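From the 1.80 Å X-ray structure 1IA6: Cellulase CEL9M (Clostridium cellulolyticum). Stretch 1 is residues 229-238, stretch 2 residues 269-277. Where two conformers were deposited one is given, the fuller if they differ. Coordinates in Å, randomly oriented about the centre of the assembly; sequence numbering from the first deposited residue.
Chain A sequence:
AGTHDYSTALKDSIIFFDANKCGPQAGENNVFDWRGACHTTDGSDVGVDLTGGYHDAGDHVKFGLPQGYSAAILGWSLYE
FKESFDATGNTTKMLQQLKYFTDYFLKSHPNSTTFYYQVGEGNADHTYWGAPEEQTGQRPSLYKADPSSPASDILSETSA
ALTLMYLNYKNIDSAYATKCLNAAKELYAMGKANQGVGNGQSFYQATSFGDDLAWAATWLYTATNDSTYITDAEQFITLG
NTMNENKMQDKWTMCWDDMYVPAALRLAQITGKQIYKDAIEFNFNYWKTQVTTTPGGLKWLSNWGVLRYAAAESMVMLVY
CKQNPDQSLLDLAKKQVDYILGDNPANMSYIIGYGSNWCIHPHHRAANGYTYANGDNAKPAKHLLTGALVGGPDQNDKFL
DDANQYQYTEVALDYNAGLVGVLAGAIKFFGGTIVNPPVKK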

# COMPACT_ATOMS: atom_id res chain seq x y z
N TYR A 229 1.59 -13.06 21.67
CA TYR A 229 1.78 -12.63 20.29
C TYR A 229 3.23 -12.24 20.02
O TYR A 229 3.73 -12.44 18.91
CB TYR A 229 0.85 -11.45 19.96
CG TYR A 229 -0.59 -11.86 19.82
CD1 TYR A 229 -1.00 -12.70 18.78
CD2 TYR A 229 -1.56 -11.41 20.71
CE1 TYR A 229 -2.32 -13.09 18.63
CE2 TYR A 229 -2.89 -11.79 20.58
CZ TYR A 229 -3.27 -12.63 19.54
OH TYR A 229 -4.58 -13.00 19.39
N ILE A 230 3.90 -11.69 21.02
CA ILE A 230 5.29 -11.29 20.83
C ILE A 230 6.17 -12.54 20.85
O ILE A 230 7.19 -12.61 20.17
CB ILE A 230 5.76 -10.29 21.92
CG1 ILE A 230 4.91 -9.01 21.83
CG2 ILE A 230 7.23 -9.96 21.74
CD1 ILE A 230 4.92 -8.33 20.46
N THR A 231 5.76 -13.54 21.62
CA THR A 231 6.51 -14.79 21.67
C THR A 231 6.47 -15.38 20.25
O THR A 231 7.48 -15.86 19.75
CB THR A 231 5.89 -15.78 22.68
OG1 THR A 231 5.94 -15.22 24.00
CG2 THR A 231 6.65 -17.10 22.68
N ASP A 232 5.30 -15.31 19.61
CA ASP A 232 5.14 -15.81 18.24
C ASP A 232 6.00 -15.00 17.29
O ASP A 232 6.74 -15.54 16.47
CB ASP A 232 3.69 -15.69 17.75
CG ASP A 232 2.76 -16.71 18.37
OD1 ASP A 232 3.24 -17.67 19.00
OD2 ASP A 232 1.53 -16.55 18.19
N ALA A 233 5.88 -13.68 17.39
CA ALA A 233 6.62 -12.77 16.52
C ALA A 233 8.12 -13.00 16.48
O ALA A 233 8.72 -13.03 15.41
CB ALA A 233 6.32 -11.33 16.90
N GLU A 234 8.73 -13.16 17.65
CA GLU A 234 10.17 -13.37 17.70
C GLU A 234 10.59 -14.67 17.01
O GLU A 234 11.70 -14.78 16.50
CB GLU A 234 10.66 -13.35 19.15
CG GLU A 234 10.37 -12.04 19.85
CD GLU A 234 11.38 -11.72 20.93
OE1 GLU A 234 12.55 -11.44 20.58
OE2 GLU A 234 11.01 -11.75 22.13
N GLN A 235 9.69 -15.64 16.99
CA GLN A 235 9.96 -16.92 16.36
C GLN A 235 9.76 -16.84 14.84
O GLN A 235 10.58 -17.34 14.08
CB GLN A 235 9.04 -17.98 16.96
CG GLN A 235 9.19 -19.36 16.36
CD GLN A 235 8.16 -20.34 16.89
OE1 GLN A 235 7.47 -21.02 16.12
NE2 GLN A 235 8.04 -20.41 18.21
N PHE A 236 8.68 -16.19 14.41
CA PHE A 236 8.39 -16.08 12.98
C PHE A 236 9.36 -15.21 12.19
O PHE A 236 9.68 -15.52 11.05
CB PHE A 236 6.97 -15.56 12.76
CG PHE A 236 5.90 -16.46 13.29
CD1 PHE A 236 6.00 -17.84 13.13
CD2 PHE A 236 4.78 -15.94 13.92
CE1 PHE A 236 4.99 -18.69 13.60
CE2 PHE A 236 3.77 -16.77 14.39
CZ PHE A 236 3.87 -18.15 14.23
N ILE A 237 9.84 -14.14 12.80
CA ILE A 237 10.75 -13.25 12.07
C ILE A 237 12.11 -13.90 11.78
O ILE A 237 12.84 -13.43 10.92
CB ILE A 237 10.95 -11.92 12.82
CG1 ILE A 237 11.56 -10.88 11.87
CG2 ILE A 237 11.84 -12.13 14.04
CD1 ILE A 237 11.56 -9.47 12.41
N THR A 238 12.42 -14.98 12.50
CA THR A 238 13.69 -15.68 12.31
C THR A 238 13.57 -16.93 11.45
O THR A 238 14.54 -17.68 11.31
CB THR A 238 14.32 -16.09 13.65
OG1 THR A 238 13.46 -17.02 14.31
CG2 THR A 238 14.53 -14.87 14.54
N GLN A 269 11.00 -1.70 19.27
CA GLN A 269 10.22 -0.82 20.13
C GLN A 269 9.55 -1.58 21.27
O GLN A 269 9.55 -1.13 22.42
CB GLN A 269 9.15 -0.11 19.29
CG GLN A 269 8.32 0.91 20.04
CD GLN A 269 7.34 1.63 19.13
OE1 GLN A 269 7.52 1.67 17.91
NE2 GLN A 269 6.30 2.21 19.72
N ILE A 270 9.00 -2.74 20.95
CA ILE A 270 8.30 -3.58 21.91
C ILE A 270 9.17 -4.42 22.84
O ILE A 270 8.87 -4.55 24.03
CB ILE A 270 7.31 -4.51 21.18
CG1 ILE A 270 6.26 -3.66 20.45
CG2 ILE A 270 6.64 -5.46 22.15
CD1 ILE A 270 5.37 -4.47 19.53
N THR A 271 10.25 -4.99 22.31
CA THR A 271 11.13 -5.86 23.10
C THR A 271 12.41 -5.19 23.58
O THR A 271 13.01 -5.62 24.56
CB THR A 271 11.55 -7.10 22.30
OG1 THR A 271 12.48 -6.72 21.28
CG2 THR A 271 10.34 -7.75 21.66
N GLY A 272 12.84 -4.15 22.87
CA GLY A 272 14.06 -3.45 23.24
C GLY A 272 15.32 -4.25 22.96
O GLY A 272 16.42 -3.82 23.32
N LYS A 273 15.18 -5.40 22.31
CA LYS A 273 16.32 -6.26 22.01
C LYS A 273 17.28 -5.69 20.96
O LYS A 273 16.86 -5.13 19.95
CB LYS A 273 15.85 -7.64 21.57
CG LYS A 273 15.24 -8.47 22.69
CD LYS A 273 14.95 -9.88 22.21
CE LYS A 273 14.39 -10.75 23.31
NZ LYS A 273 14.13 -12.12 22.81
N GLN A 274 18.57 -5.86 21.21
CA GLN A 274 19.62 -5.36 20.32
C GLN A 274 19.57 -5.92 18.91
O GLN A 274 19.86 -5.20 17.95
CB GLN A 274 21.00 -5.64 20.93
CG GLN A 274 22.14 -4.92 20.22
CD GLN A 274 21.98 -3.41 20.26
OE1 GLN A 274 21.67 -2.83 21.30
NE2 GLN A 274 22.22 -2.75 19.13
N ILE A 275 19.21 -7.19 18.78
CA ILE A 275 19.15 -7.83 17.47
C ILE A 275 18.26 -7.06 16.49
O ILE A 275 18.58 -6.95 15.31
CB ILE A 275 18.63 -9.28 17.58
CG1 ILE A 275 18.60 -9.94 16.20
CG2 ILE A 275 17.24 -9.29 18.22
CD1 ILE A 275 18.18 -11.39 16.22
N TYR A 276 17.14 -6.53 16.98
CA TYR A 276 16.21 -5.78 16.14
C TYR A 276 16.74 -4.38 15.88
O TYR A 276 16.56 -3.83 14.79
CB TYR A 276 14.82 -5.73 16.79
CG TYR A 276 14.28 -7.10 17.10
CD1 TYR A 276 14.20 -8.07 16.10
CD2 TYR A 276 13.90 -7.45 18.39
CE1 TYR A 276 13.77 -9.36 16.39
CE2 TYR A 276 13.46 -8.74 18.69
CZ TYR A 276 13.41 -9.69 17.68
OH TYR A 276 13.01 -10.97 17.97
N LYS A 277 17.39 -3.79 16.88
CA LYS A 277 17.95 -2.45 16.71
C LYS A 277 19.06 -2.51 15.66
O LYS A 277 19.19 -1.60 14.84
CB LYS A 277 18.51 -1.92 18.03
CG LYS A 277 17.46 -1.66 19.09
CD LYS A 277 18.09 -1.14 20.37
CE LYS A 277 17.03 -0.85 21.42
NZ LYS A 277 17.65 -0.41 22.70
O HOH W 1 14.17 -13.36 17.27

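Stretch 1 opens within a helix that is already under way at Tyr 229 and meets stretch 2 at the point where one helix ends, the chain turns through Gly 272 and Lys 273, and a second helix begins. The contact is modest, burying 325 Å² over both sides, and it is carried by Ile 230, Glu 234 and Ile 237, residues spaced by about one helical turn so that their side chains fall on the same side of the backbone. Tyr 229, Thr 231 and Asp 232 lie out of reach.

Ile 230 makes the first contact and is apolar throughout. Its CD1 approaches CG2 of Ile 270 at 3.7 Å, while its CG2 lies 3.8 Å from CG2 of Thr 271. The two branches of Ile 230 thus meet successive residues at the end of the first helix of stretch 2. With chi1 p, Thr 271 presents its CG2 to Ile 230, while its OG1 accepts a hydrogen bond from the backbone N of Lys 273 at 3.2 Å across the turn. Gly 272, between them, has the positive phi that glycine readily adopts.

Ala 233, one turn before Ile 237, points its CB toward stretch 2 but makes no contact with it. The polar centre of the contact is Glu 234. Its OE1 accepts two hydrogen bonds, one from OH of Tyr 276 at 2.7 Å and one from NZ of Lys 273 at 2.8 Å, the latter part of a salt bridge. A weak second bond from NZ of Lys 273 to OE2 of Glu 234, at 3.2 Å, makes the ammonium group straddle the carboxylate unevenly. The lysine reaches it with chi2 to chi4 all t, an extended chain. The carboxylate oxygen OE1 sits near the plane of the Tyr 276 ring, at its edge, as suits a bond from the phenol hydroxyl. A water reinforces the link: it donates to the backbone O of Glu 234 at 3.0 Å and to OH of Tyr 276 at 2.7 Å, so the hydroxyl is donor to the carboxylate and acceptor from the water.

Gln 235 directs its CB away from stretch 2. Ile 237 closes the contact with its CG2 4.1 Å from CE1 of Tyr 276, an oblique approach to the ring. The tyrosine thus makes an apolar contact at CE1, close to the hydroxyl end of the ring, beside the polar one made by OH. Thr 238 turns back on its own stretch, its OG1 donating to the backbone O of Gln 235 at 2.9 Å.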